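Local atomic coordinates of type III restriction-modification enzyme EcoP15I Mod subunit (Escherichia coli, PDB entry 4ZCF), a protein that methylates one adenine within the DNA site 5'-CAGCAG-3' using S-adenosyl-L-methionine and joins the Res subunit for DNA restriction. Residues A399-E402 / L403-F407; D101-E104 / V105-M109; T447-T450 / V451-N455; V270-G273 / E274-A277. All coordinates share one frame; numbering follows the deposited sequence.

Interaction 1. Residues A399-E402 / L403-F407; sequences ATNE and LKELF
Successive i to i+4 backbone bonds wind the short helix of the methyltransferase domain that begins at Ala399, the amides of Leu403, Lys404 and Glu405 reaching the carbonyl oxygens of Ala399, Thr400 and Asn401; the bond from Leu406 N to Glu402 O is weak, with an N-H...O angle of 121°. Ala399, Leu403 and Leu406 are the buried residues here. Leu403 lies back along the helix, its CD1 3.5 Å from Ala399 O, and its side chain also packs on Phe414 and Ala417. Asn401 and Glu405 approach each other one turn apart with amide and carboxylate planes 76° apart, but Asn401 ND2 and Glu405 OE1 remain 4.1 Å from each other, so this is proximity without a bond; Asn401 also packs on Pro352 of the second subunit. The Glu402 carboxylate binds outside the turn. Its OE1 accepts from Ile420 N and its OE2 is bonded to Thr419 OG1, so both oxygens are held at the start of helix 420-430, whose amino end would probably stabilise their negative charge. The backbone O of Leu406 accepts from Arg497 NH1, and the leucine CG, beside its own backbone N (chi1 -72°), is carried back to 3.4 Å from Glu402 O.

Interaction 2. Residues D101-E104 / V105-M109; sequences DNLE and VLKHM
An N-cap opens helix 102-113: Asp101 receives Val105 N at its carbonyl O, 2.9 Å away and in the carbonyl plane, while its side-chain OD2 takes Glu104 N in a weaker capping bond of 3.5 Å. The other carboxylate oxygen, OD1, forms a salt bridge with Arg181. One turn on, Glu104 serves two neighbours. Its chain turns at CG (chi2 72°), which brings OE1 to a water 2.7 Å away; that water accepts in turn from Lys107 NZ at 3.2 Å and thereby bridges two opposite charges that do not touch. NZ is further held by the backbone oxygens of Leu69 and Leu72, and on its way there the extended lysine passes Leu103, with CE 4.1 Å from Leu103 CG. Glu104 OE2 accepts from Lys75 N and is bonded to Thr76 OG1, the same hydroxyl that meets His108 NE2. The carboxylate and imidazole planes stand 75° apart, with OE2 of Glu104 4.0 Å from NE2 of His108. An alanine at His108 would take away one partner of the Thr76 hydroxyl and is likely to leave a gap between Pro74 and Leu512. Around this helix, Leu103 and Leu106 pack on helix 171-188, whereas Val105 rests on strands 508-514 and 461-468 of the Rossmann-like sheet.

Interaction 3. Residues T447-T450 / V451-N455; sequences TAHT and VFNLN
Backbone bonds come first in helix 446-455: Asn453 N reaches His449 O at 3.0 Å, and Val451, Phe452 and Leu454 likewise bond to the carbonyl oxygens four residues earlier. Polar and aromatic groups form a second class. With CG beside its own backbone N (chi1 -63°), Asn453 sets ND2 at the edge of the His449 ring, 3.4 Å from CD2 of that ring, the amide and imidazole planes being 76° apart. Weak bonds tie His449 ND1 to Arg494 NH1 and Asn453 ND2 to Asn502 OD1. A leucine in place of Asn453 would remove the amide and would probably leave Asn502 OD1 without this donor and the imidazole edge without its polar neighbour. The Phe452 ring carries Ala448 O over one face, 3.8 Å from CD2, and meets Phe464 edge-to-face. Apolar contact is the third kind: Thr450 CG2 runs alongside Leu454 CD1 at 3.8 Å, both residues packing on Ile427. In this crossover helix between strands 434-439 and 461-468, the chemistry implies that burial is paid for locally: the buried Thr450 hydroxyl bonds Thr446 O and the buried His449 has its weak bond to Arg494, while Asn453 lies nearer the surface.

Interaction 4. Residues V270-G273 / E274-A277; sequences VNIG and EEFA
Val270 and Glu274, one turn apart on helix 264-279, run alongside each other in the same direction. The valine turns CG1 into the crowded position between its backbone N and carbonyl carbon (chi1 58°), which leaves CG2 to face the glutamate, 4.0 Å from Glu274 OE2. Glu274 is extended beyond CG, and CG itself lies 3.3 Å from Val270 O, so the aliphatic part of an acidic chain covers the turn beneath it and the carboxylate stays beside Val270. Glu275 meets the preceding turn through its CB, 3.3 Å from Asn271 O. The second pair is apolar. Ile272 and Phe276 also extend along one another, with Ile272 CG2 4.0 Å from Phe276 CD2 and 4.1 Å from CE2. The phenylalanine holds CG beside its own backbone N (chi1 -85°), a choice that tips the ring back toward the preceding turn and brings its CD2 to 3.2 Å from Ile272 O. Gly273 contributes backbone alone, its O accepting from Ala277 N at 2.9 Å. Beyond these residues Ile272 touches Trp292, and Phe276 touches Leu285, Lys288 and Tyr289, the later helix residue meeting the earlier ones of helix 283-296. Acidic on one side and apolar on the other, this is an amphipathic helix packed in an antiparallel helical hairpin with its successor.

How the interactions relate
All four are local contacts along helical turns, interaction 1 where a short helix gives way to loop, yet burial changes what their side chains do. Interaction 3 is the most enclosed, and interaction 1 abuts it: Leu406 CD1 lies 3.8 Å from His449 ND1. Both also share helix 420-430 and helix 487-500 as neighbours. Interaction 2 flanks the same central sheet, about 23 Å from interaction 3 between centres, and both touch strand 461-468; in interaction 2 a cap opens the helix and a water bridges charged groups. Interaction 4 stands apart, its centre about 39 Å from the centre of the chain, and pairs exposed acids with apolar packing on one helix. Interaction 1 mixes the two styles, with buried leucines on one side and exposed Thr400, Lys404 and Glu405 on others.

Interaction 1. Residues A399-E402 / L403-F407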
ATOM      1  N   ALA A 399       7.745   5.988  28.503  1.00 47.30           N
ATOM      2  CA  ALA A 399       8.733   4.975  28.111  1.00 47.43           C
ATOM      3  C   ALA A 399       9.906   4.934  29.109  1.00 53.72           C
ATOM      4  O   ALA A 399      10.543   3.895  29.249  1.00 54.43           O
ATOM      5  CB  ALA A 399       9.249   5.254  26.708  1.00 47.73           C
ATOM      6  N   THR A 400      10.180   6.051  29.810  1.00 51.55           N
ATOM      7  CA  THR A 400      11.227   6.123  30.832  1.00 51.73           C
ATOM      8  C   THR A 400      10.763   5.371  32.090  1.00 56.21           C
ATOM      9  O   THR A 400      11.554   4.678  32.724  1.00 57.86           O
ATOM     10  CB  THR A 400      11.627   7.573  31.117  1.00 62.99           C
ATOM     11  OG1 THR A 400      10.485   8.301  31.582  1.00 70.16           O
ATOM     12  CG2 THR A 400      12.258   8.261  29.913  1.00 58.11           C
ATOM     13  N   ASN A 401       9.473   5.464  32.409  1.00 51.51           N
ATOM     14  CA  ASN A 401       8.859   4.794  33.554  1.00 51.28           C
ATOM     15  C   ASN A 401       8.866   3.258  33.366  1.00 53.75           C
ATOM     16  O   ASN A 401       9.186   2.517  34.296  1.00 52.83           O
ATOM     17  CB  ASN A 401       7.432   5.316  33.735  1.00 53.57           C
ATOM     18  CG  ASN A 401       6.897   5.160  35.131  1.00 86.19           C
ATOM     19  OD1 ASN A 401       6.954   6.098  35.943  1.00 87.85           O
ATOM     20  ND2 ASN A 401       6.333   3.984  35.429  1.00 71.82           N
ATOM     21  N   GLU A 402       8.518   2.804  32.150  1.00 49.64           N
ATOM     22  CA  GLU A 402       8.471   1.404  31.718  1.00 48.63           C
ATOM     23  C   GLU A 402       9.847   0.743  31.822  1.00 52.08           C
ATOM     24  O   GLU A 402       9.957  -0.412  32.267  1.00 50.64           O
ATOM     25  CB  GLU A 402       7.994   1.333  30.264  1.00 49.29           C
ATOM     26  CG  GLU A 402       6.504   1.541  30.102  1.00 53.50           C
ATOM     27  CD  GLU A 402       6.058   1.912  28.705  1.00 63.28           C
ATOM     28  OE1 GLU A 402       6.861   1.766  27.753  1.00 49.86           O
ATOM     29  OE2 GLU A 402       4.888   2.329  28.560  1.00 47.13           O
ATOM     30  N   LEU A 403      10.882   1.501  31.413  1.00 48.30           N
ATOM     31  CA  LEU A 403      12.273   1.087  31.406  1.00 48.65           C
ATOM     32  C   LEU A 403      12.979   1.177  32.750  1.00 53.88           C
ATOM     33  O   LEU A 403      13.927   0.419  32.978  1.00 53.77           O
ATOM     34  CB  LEU A 403      13.051   1.766  30.268  1.00 48.72           C
ATOM     35  CG  LEU A 403      12.794   1.167  28.875  1.00 53.22           C
ATOM     36  CD1 LEU A 403      13.242   2.119  27.784  1.00 54.23           C
ATOM     37  CD2 LEU A 403      13.494  -0.184  28.704  1.00 53.86           C
ATOM     38  N   LYS A 404      12.502   2.060  33.661  1.00 51.05           N
ATOM     39  CA  LYS A 404      13.054   2.140  35.021  1.00 50.63           C
ATOM     40  C   LYS A 404      12.491   0.960  35.839  1.00 52.51           C
ATOM     41  O   LYS A 404      13.109   0.517  36.795  1.00 54.28           O
ATOM     42  CB  LYS A 404      12.763   3.503  35.692  1.00 53.11           C
ATOM     43  CG  LYS A 404      13.649   3.808  36.916  1.00 56.80           C
ATOM     44  CD  LYS A 404      15.042   4.325  36.526  1.00 69.30           C
ATOM     45  CE  LYS A 404      16.132   3.930  37.503  1.00 87.37           C
ATOM     46  NZ  LYS A 404      16.026   4.633  38.810  1.00 99.79           N
ATOM     47  N   GLU A 405      11.343   0.436  35.420  1.00 45.77           N
ATOM     48  CA  GLU A 405      10.671  -0.716  35.997  1.00 44.94           C
ATOM     49  C   GLU A 405      11.320  -2.025  35.473  1.00 50.48           C
ATOM     50  O   GLU A 405      11.201  -3.077  36.120  1.00 50.56           O
ATOM     51  CB  GLU A 405       9.197  -0.655  35.589  1.00 46.10           C
ATOM     52  CG  GLU A 405       8.270  -1.614  36.312  1.00 58.05           C
ATOM     53  CD  GLU A 405       6.809  -1.237  36.185  1.00 82.47           C
ATOM     54  OE1 GLU A 405       6.484  -0.036  36.352  1.00 69.05           O
ATOM     55  OE2 GLU A 405       5.987  -2.146  35.924  1.00 79.01           O
ATOM     56  N   LEU A 406      11.941  -1.981  34.266  1.00 45.77           N
ATOM     57  CA  LEU A 406      12.585  -3.170  33.713  1.00 44.83           C
ATOM     58  C   LEU A 406      14.010  -3.218  34.228  1.00 49.79           C
ATOM     59  O   LEU A 406      14.440  -4.246  34.733  1.00 49.04           O
ATOM     60  CB  LEU A 406      12.548  -3.196  32.169  1.00 44.27           C
ATOM     61  CG  LEU A 406      11.196  -3.465  31.512  1.00 46.74           C
ATOM     62  CD1 LEU A 406      11.134  -2.869  30.129  1.00 44.93           C
ATOM     63  CD2 LEU A 406      10.816  -4.947  31.543  1.00 47.27           C
ATOM     64  N   PHE A 407      14.705  -2.068  34.168  1.00 48.15           N
ATOM     65  CA  PHE A 407      16.078  -1.855  34.625  1.00 47.70           C
ATOM     66  C   PHE A 407      16.116  -0.913  35.859  1.00 49.29           C
ATOM     67  O   PHE A 407      16.446   0.264  35.710  1.00 48.15           O
ATOM     68  CB  PHE A 407      16.935  -1.285  33.469  1.00 49.54           C
ATOM     69  CG  PHE A 407      17.002  -2.174  32.247  1.00 51.27           C
ATOM     70  CD1 PHE A 407      18.006  -3.133  32.117  1.00 53.77           C
ATOM     71  CD2 PHE A 407      16.081  -2.031  31.208  1.00 53.15           C
ATOM     72  CE1 PHE A 407      18.070  -3.952  30.984  1.00 54.45           C
ATOM     73  CE2 PHE A 407      16.144  -2.857  30.078  1.00 55.34           C
ATOM     74  CZ  PHE A 407      17.140  -3.807  29.974  1.00 53.19           C
TER

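Interaction 2. Residues D101-E104 / V105-M109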
ATOM      1  N   ASP A 101      22.358  -7.598  10.704  1.00 41.77           N
ATOM      2  CA  ASP A 101      21.847  -6.572   9.799  1.00 41.40           C
ATOM      3  C   ASP A 101      20.460  -7.008   9.408  1.00 43.92           C
ATOM      4  O   ASP A 101      20.280  -8.160   9.014  1.00 43.50           O
ATOM      5  CB  ASP A 101      22.752  -6.478   8.564  1.00 44.16           C
ATOM      6  CG  ASP A 101      22.329  -5.490   7.501  1.00 62.32           C
ATOM      7  OD1 ASP A 101      21.999  -4.332   7.860  1.00 65.49           O
ATOM      8  OD2 ASP A 101      22.403  -5.846   6.305  1.00 70.63           O
ATOM      9  N   ASN A 102      19.463  -6.121   9.608  1.00 39.67           N
ATOM     10  CA  ASN A 102      18.050  -6.392   9.323  1.00 37.89           C
ATOM     11  C   ASN A 102      17.785  -6.745   7.856  1.00 39.49           C
ATOM     12  O   ASN A 102      16.976  -7.643   7.603  1.00 38.53           O
ATOM     13  CB  ASN A 102      17.151  -5.252   9.822  1.00 38.59           C
ATOM     14  CG  ASN A 102      17.589  -3.861   9.405  1.00 57.12           C
ATOM     15  OD1 ASN A 102      18.130  -3.627   8.319  1.00 54.90           O
ATOM     16  ND2 ASN A 102      17.349  -2.900  10.260  1.00 44.03           N
ATOM     17  N   LEU A 103      18.488  -6.078   6.896  1.00 35.25           N
ATOM     18  CA  LEU A 103      18.355  -6.357   5.457  1.00 34.69           C
ATOM     19  C   LEU A 103      18.778  -7.774   5.133  1.00 40.46           C
ATOM     20  O   LEU A 103      18.058  -8.490   4.413  1.00 42.32           O
ATOM     21  CB  LEU A 103      19.145  -5.346   4.601  1.00 34.25           C
ATOM     22  CG  LEU A 103      18.987  -5.460   3.068  1.00 36.83           C
ATOM     23  CD1 LEU A 103      17.519  -5.508   2.650  1.00 36.18           C
ATOM     24  CD2 LEU A 103      19.736  -4.355   2.346  1.00 34.17           C
ATOM     25  N   GLU A 104      19.932  -8.193   5.697  1.00 35.05           N
ATOM     26  CA  GLU A 104      20.480  -9.540   5.549  1.00 34.22           C
ATOM     27  C   GLU A 104      19.545 -10.573   6.212  1.00 36.59           C
ATOM     28  O   GLU A 104      19.211 -11.600   5.596  1.00 35.59           O
ATOM     29  CB  GLU A 104      21.896  -9.584   6.144  1.00 35.92           C
ATOM     30  CG  GLU A 104      22.663 -10.853   5.809  1.00 48.45           C
ATOM     31  CD  GLU A 104      23.163 -11.050   4.388  1.00 59.41           C
ATOM     32  OE1 GLU A 104      23.064 -10.110   3.567  1.00 40.89           O
ATOM     33  OE2 GLU A 104      23.693 -12.149   4.112  1.00 50.63           O
ATOM     34  N   VAL A 105      19.063 -10.253   7.436  1.00 33.06           N
ATOM     35  CA  VAL A 105      18.112 -11.097   8.174  1.00 32.86           C
ATOM     36  C   VAL A 105      16.776 -11.288   7.426  1.00 39.05           C
ATOM     37  O   VAL A 105      16.282 -12.405   7.375  1.00 42.27           O
ATOM     38  CB  VAL A 105      17.935 -10.665   9.645  1.00 35.69           C
ATOM     39  CG1 VAL A 105      16.819 -11.447  10.310  1.00 35.79           C
ATOM     40  CG2 VAL A 105      19.241 -10.809  10.428  1.00 34.76           C
ATOM     41  N   LEU A 106      16.224 -10.227   6.822  1.00 35.00           N
ATOM     42  CA  LEU A 106      14.968 -10.284   6.050  1.00 34.81           C
ATOM     43  C   LEU A 106      15.134 -11.128   4.790  1.00 41.15           C
ATOM     44  O   LEU A 106      14.241 -11.904   4.478  1.00 41.33           O
ATOM     45  CB  LEU A 106      14.466  -8.876   5.677  1.00 34.37           C
ATOM     46  CG  LEU A 106      13.922  -7.984   6.779  1.00 36.65           C
ATOM     47  CD1 LEU A 106      13.763  -6.574   6.284  1.00 35.65           C
ATOM     48  CD2 LEU A 106      12.622  -8.519   7.313  1.00 38.30           C
ATOM     49  N   LYS A 107      16.298 -11.021   4.095  1.00 38.96           N
ATOM     50  CA  LYS A 107      16.618 -11.853   2.923  1.00 38.64           C
ATOM     51  C   LYS A 107      16.609 -13.354   3.247  1.00 44.78           C
ATOM     52  O   LYS A 107      16.169 -14.139   2.399  1.00 46.78           O
ATOM     53  CB  LYS A 107      17.951 -11.457   2.295  1.00 40.20           C
ATOM     54  CG  LYS A 107      17.904 -10.133   1.536  1.00 40.65           C
ATOM     55  CD  LYS A 107      19.288  -9.777   1.059  1.00 44.51           C
ATOM     56  CE  LYS A 107      19.307  -8.504   0.268  1.00 46.86           C
ATOM     57  NZ  LYS A 107      20.696  -8.164  -0.144  1.00 46.74           N
ATOM     58  N   HIS A 108      17.048 -13.762   4.470  1.00 40.04           N
ATOM     59  CA  HIS A 108      17.016 -15.183   4.881  1.00 39.28           C
ATOM     60  C   HIS A 108      15.563 -15.667   5.165  1.00 44.47           C
ATOM     61  O   HIS A 108      15.286 -16.883   5.148  1.00 43.59           O
ATOM     62  CB  HIS A 108      17.881 -15.424   6.138  1.00 39.66           C
ATOM     63  CG  HIS A 108      19.365 -15.451   5.907  1.00 42.27           C
ATOM     64  ND1 HIS A 108      19.999 -16.580   5.461  1.00 43.55           N
ATOM     65  CD2 HIS A 108      20.295 -14.498   6.142  1.00 43.19           C
ATOM     66  CE1 HIS A 108      21.278 -16.267   5.382  1.00 42.35           C
ATOM     67  NE2 HIS A 108      21.500 -15.019   5.769  1.00 42.48           N
ATOM     68  N   MET A 109      14.643 -14.721   5.468  1.00 41.57           N
ATOM     69  CA  MET A 109      13.256 -15.065   5.835  1.00 41.41           C
ATOM     70  C   MET A 109      12.344 -15.348   4.652  1.00 44.15           C
ATOM     71  O   MET A 109      11.356 -16.058   4.807  1.00 44.04           O
ATOM     72  CB  MET A 109      12.641 -13.987   6.731  1.00 43.86           C
ATOM     73  CG  MET A 109      13.430 -13.751   8.009  1.00 47.82           C
ATOM     74  SD  MET A 109      12.767 -12.457   9.087  1.00 52.64           S
ATOM     75  CE  MET A 109      11.092 -13.108   9.409  1.00 48.35           C
TER
HETATM   76  O   HOH W   1      22.000  -7.813   2.779  1.00 41.92           O

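Interaction 3. Residues T447-T450 / V451-N455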
ATOM      1  N   THR A 447       8.107  -3.690  20.874  1.00 34.92           N
ATOM      2  CA  THR A 447       7.079  -4.458  20.151  1.00 33.99           C
ATOM      3  C   THR A 447       6.934  -5.859  20.717  1.00 37.44           C
ATOM      4  O   THR A 447       5.830  -6.352  20.876  1.00 37.78           O
ATOM      5  CB  THR A 447       7.336  -4.415  18.620  1.00 34.44           C
ATOM      6  OG1 THR A 447       7.523  -3.069  18.227  1.00 33.61           O
ATOM      7  CG2 THR A 447       6.192  -4.961  17.827  1.00 27.96           C
ATOM      8  N   ALA A 448       8.063  -6.493  21.010  1.00 35.49           N
ATOM      9  CA  ALA A 448       8.165  -7.830  21.574  1.00 35.21           C
ATOM     10  C   ALA A 448       7.499  -7.840  22.946  1.00 39.80           C
ATOM     11  O   ALA A 448       6.653  -8.683  23.191  1.00 40.89           O
ATOM     12  CB  ALA A 448       9.630  -8.221  21.670  1.00 35.75           C
ATOM     13  N   HIS A 449       7.799  -6.827  23.782  1.00 37.02           N
ATOM     14  CA  HIS A 449       7.230  -6.643  25.112  1.00 37.01           C
ATOM     15  C   HIS A 449       5.704  -6.534  25.006  1.00 44.34           C
ATOM     16  O   HIS A 449       4.987  -7.259  25.697  1.00 46.33           O
ATOM     17  CB  HIS A 449       7.852  -5.408  25.792  1.00 36.55           C
ATOM     18  CG  HIS A 449       7.528  -5.258  27.254  1.00 39.48           C
ATOM     19  ND1 HIS A 449       8.270  -4.411  28.074  1.00 40.82           N
ATOM     20  CD2 HIS A 449       6.542  -5.823  27.996  1.00 40.31           C
ATOM     21  CE1 HIS A 449       7.707  -4.479  29.268  1.00 39.56           C
ATOM     22  NE2 HIS A 449       6.676  -5.330  29.276  1.00 39.92           N
ATOM     23  N   THR A 450       5.220  -5.674  24.099  1.00 39.82           N
ATOM     24  CA  THR A 450       3.810  -5.459  23.802  1.00 39.29           C
ATOM     25  C   THR A 450       3.113  -6.782  23.459  1.00 44.47           C
ATOM     26  O   THR A 450       1.970  -6.967  23.851  1.00 47.33           O
ATOM     27  CB  THR A 450       3.704  -4.402  22.686  1.00 45.90           C
ATOM     28  OG1 THR A 450       4.235  -3.151  23.155  1.00 42.01           O
ATOM     29  CG2 THR A 450       2.291  -4.218  22.181  1.00 41.75           C
ATOM     30  N   VAL A 451       3.787  -7.705  22.750  1.00 39.91           N
ATOM     31  CA  VAL A 451       3.225  -9.030  22.422  1.00 38.98           C
ATOM     32  C   VAL A 451       3.094  -9.868  23.719  1.00 42.86           C
ATOM     33  O   VAL A 451       2.054 -10.500  23.920  1.00 42.07           O
ATOM     34  CB  VAL A 451       3.964  -9.763  21.257  1.00 40.93           C
ATOM     35  CG1 VAL A 451       3.451 -11.180  21.078  1.00 39.70           C
ATOM     36  CG2 VAL A 451       3.823  -8.985  19.940  1.00 40.39           C
ATOM     37  N   PHE A 452       4.106  -9.801  24.630  1.00 39.37           N
ATOM     38  CA  PHE A 452       4.052 -10.487  25.938  1.00 38.45           C
ATOM     39  C   PHE A 452       2.819 -10.018  26.717  1.00 43.56           C
ATOM     40  O   PHE A 452       2.011 -10.866  27.085  1.00 44.65           O
ATOM     41  CB  PHE A 452       5.349 -10.303  26.767  1.00 39.19           C
ATOM     42  CG  PHE A 452       6.602 -11.007  26.264  1.00 40.10           C
ATOM     43  CD1 PHE A 452       6.541 -12.303  25.751  1.00 41.85           C
ATOM     44  CD2 PHE A 452       7.852 -10.397  26.361  1.00 41.80           C
ATOM     45  CE1 PHE A 452       7.700 -12.976  25.347  1.00 41.48           C
ATOM     46  CE2 PHE A 452       9.009 -11.064  25.930  1.00 43.89           C
ATOM     47  CZ  PHE A 452       8.921 -12.350  25.428  1.00 40.92           C
ATOM     48  N   ASN A 453       2.613  -8.681  26.871  1.00 39.90           N
ATOM     49  CA  ASN A 453       1.437  -8.113  27.564  1.00 39.85           C
ATOM     50  C   ASN A 453       0.104  -8.473  26.910  1.00 43.54           C
ATOM     51  O   ASN A 453      -0.874  -8.704  27.616  1.00 43.14           O
ATOM     52  CB  ASN A 453       1.509  -6.587  27.638  1.00 43.06           C
ATOM     53  CG  ASN A 453       2.642  -5.989  28.420  1.00 64.61           C
ATOM     54  OD1 ASN A 453       2.831  -4.770  28.404  1.00 55.31           O
ATOM     55  ND2 ASN A 453       3.434  -6.807  29.099  1.00 57.92           N
ATOM     56  N   LEU A 454       0.040  -8.433  25.561  1.00 40.55           N
ATOM     57  CA  LEU A 454      -1.196  -8.744  24.855  1.00 39.76           C
ATOM     58  C   LEU A 454      -1.589 -10.209  25.012  1.00 43.75           C
ATOM     59  O   LEU A 454      -2.715 -10.477  25.374  1.00 43.73           O
ATOM     60  CB  LEU A 454      -1.153  -8.287  23.380  1.00 39.61           C
ATOM     61  CG  LEU A 454      -1.217  -6.760  23.109  1.00 43.29           C
ATOM     62  CD1 LEU A 454      -0.750  -6.417  21.671  1.00 41.80           C
ATOM     63  CD2 LEU A 454      -2.609  -6.178  23.391  1.00 43.57           C
ATOM     64  N   ASN A 455      -0.654 -11.149  24.795  1.00 42.76           N
ATOM     65  CA  ASN A 455      -0.840 -12.601  24.916  1.00 42.79           C
ATOM     66  C   ASN A 455      -1.325 -13.098  26.273  1.00 49.06           C
ATOM     67  O   ASN A 455      -2.048 -14.092  26.317  1.00 47.92           O
ATOM     68  CB  ASN A 455       0.414 -13.341  24.491  1.00 42.99           C
ATOM     69  CG  ASN A 455       0.613 -13.467  22.998  1.00 54.15           C
ATOM     70  OD1 ASN A 455      -0.065 -12.844  22.173  1.00 40.37           O
ATOM     71  ND2 ASN A 455       1.542 -14.309  22.625  1.00 45.97           N
TER

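Interaction 4. Residues V270-G273 / E274-A277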
ATOM      1  N   VAL A 270     -21.480  -2.069  30.692  1.00 55.49           N
ATOM      2  CA  VAL A 270     -22.264  -3.318  30.671  1.00 55.45           C
ATOM      3  C   VAL A 270     -22.317  -3.926  32.094  1.00 60.53           C
ATOM      4  O   VAL A 270     -23.361  -4.432  32.508  1.00 59.74           O
ATOM      5  CB  VAL A 270     -21.859  -4.332  29.551  1.00 58.59           C
ATOM      6  CG1 VAL A 270     -20.400  -4.743  29.642  1.00 58.26           C
ATOM      7  CG2 VAL A 270     -22.756  -5.564  29.564  1.00 58.28           C
ATOM      8  N   ASN A 271     -21.199  -3.807  32.847  1.00 58.45           N
ATOM      9  CA  ASN A 271     -21.071  -4.257  34.228  1.00 58.70           C
ATOM     10  C   ASN A 271     -21.978  -3.414  35.130  1.00 61.87           C
ATOM     11  O   ASN A 271     -22.781  -3.988  35.862  1.00 61.64           O
ATOM     12  CB  ASN A 271     -19.609  -4.211  34.689  1.00 62.29           C
ATOM     13  CG  ASN A 271     -19.404  -4.629  36.130  1.00 98.78           C
ATOM     14  OD1 ASN A 271     -19.508  -5.812  36.493  1.00 94.70           O
ATOM     15  ND2 ASN A 271     -19.115  -3.656  36.985  1.00 92.17           N
ATOM     16  N   ILE A 272     -21.890  -2.071  35.035  1.00 58.18           N
ATOM     17  CA  ILE A 272     -22.706  -1.132  35.803  1.00 58.61           C
ATOM     18  C   ILE A 272     -24.196  -1.285  35.481  1.00 64.82           C
ATOM     19  O   ILE A 272     -25.023  -1.239  36.396  1.00 65.07           O
ATOM     20  CB  ILE A 272     -22.155   0.327  35.705  1.00 61.76           C
ATOM     21  CG1 ILE A 272     -21.369   0.701  36.984  1.00 62.23           C
ATOM     22  CG2 ILE A 272     -23.240   1.379  35.418  1.00 61.67           C
ATOM     23  CD1 ILE A 272     -19.875   0.575  36.879  1.00 67.74           C
ATOM     24  N   GLY A 273     -24.499  -1.523  34.199  1.00 61.69           N
ATOM     25  CA  GLY A 273     -25.845  -1.729  33.681  1.00 61.30           C
ATOM     26  C   GLY A 273     -26.509  -2.924  34.314  1.00 66.47           C
ATOM     27  O   GLY A 273     -27.583  -2.792  34.899  1.00 67.08           O
ATOM     28  N   GLU A 274     -25.836  -4.079  34.246  1.00 63.64           N
ATOM     29  CA  GLU A 274     -26.284  -5.343  34.831  1.00 63.96           C
ATOM     30  C   GLU A 274     -26.330  -5.280  36.371  1.00 68.49           C
ATOM     31  O   GLU A 274     -27.245  -5.855  36.956  1.00 68.35           O
ATOM     32  CB  GLU A 274     -25.394  -6.507  34.371  1.00 65.62           C
ATOM     33  CG  GLU A 274     -25.527  -6.890  32.904  1.00 76.81           C
ATOM     34  CD  GLU A 274     -24.567  -7.972  32.436  1.00102.60           C
ATOM     35  OE1 GLU A 274     -23.567  -8.245  33.142  1.00 95.69           O
ATOM     36  OE2 GLU A 274     -24.814  -8.543  31.350  1.00101.59           O
ATOM     37  N   GLU A 275     -25.357  -4.582  37.021  1.00 65.19           N
ATOM     38  CA  GLU A 275     -25.298  -4.398  38.478  1.00 65.18           C
ATOM     39  C   GLU A 275     -26.560  -3.671  38.957  1.00 69.91           C
ATOM     40  O   GLU A 275     -27.192  -4.133  39.904  1.00 70.25           O
ATOM     41  CB  GLU A 275     -24.032  -3.619  38.900  1.00 66.84           C
ATOM     42  CG  GLU A 275     -23.652  -3.787  40.368  1.00 80.03           C
ATOM     43  CD  GLU A 275     -22.788  -2.707  41.005  1.00107.97           C
ATOM     44  OE1 GLU A 275     -22.058  -3.034  41.970  1.00106.85           O
ATOM     45  OE2 GLU A 275     -22.872  -1.531  40.579  1.00101.26           O
ATOM     46  N   PHE A 276     -26.946  -2.569  38.275  1.00 66.31           N
ATOM     47  CA  PHE A 276     -28.157  -1.813  38.597  1.00 66.17           C
ATOM     48  C   PHE A 276     -29.398  -2.619  38.256  1.00 73.41           C
ATOM     49  O   PHE A 276     -30.365  -2.564  39.015  1.00 74.35           O
ATOM     50  CB  PHE A 276     -28.210  -0.472  37.847  1.00 67.28           C
ATOM     51  CG  PHE A 276     -27.493   0.680  38.495  1.00 68.21           C
ATOM     52  CD1 PHE A 276     -27.954   1.228  39.683  1.00 71.35           C
ATOM     53  CD2 PHE A 276     -26.394   1.266  37.883  1.00 70.23           C
ATOM     54  CE1 PHE A 276     -27.300   2.313  40.273  1.00 72.18           C
ATOM     55  CE2 PHE A 276     -25.741   2.353  38.472  1.00 73.01           C
ATOM     56  CZ  PHE A 276     -26.197   2.866  39.665  1.00 70.90           C
ATOM     57  N   ALA A 277     -29.384  -3.351  37.109  1.00 70.69           N
ATOM     58  CA  ALA A 277     -30.510  -4.177  36.635  1.00 70.78           C
ATOM     59  C   ALA A 277     -30.918  -5.307  37.609  1.00 74.23           C
ATOM     60  O   ALA A 277     -32.100  -5.649  37.696  1.00 73.74           O
ATOM     61  CB  ALA A 277     -30.208  -4.743  35.253  1.00 71.49           C
TER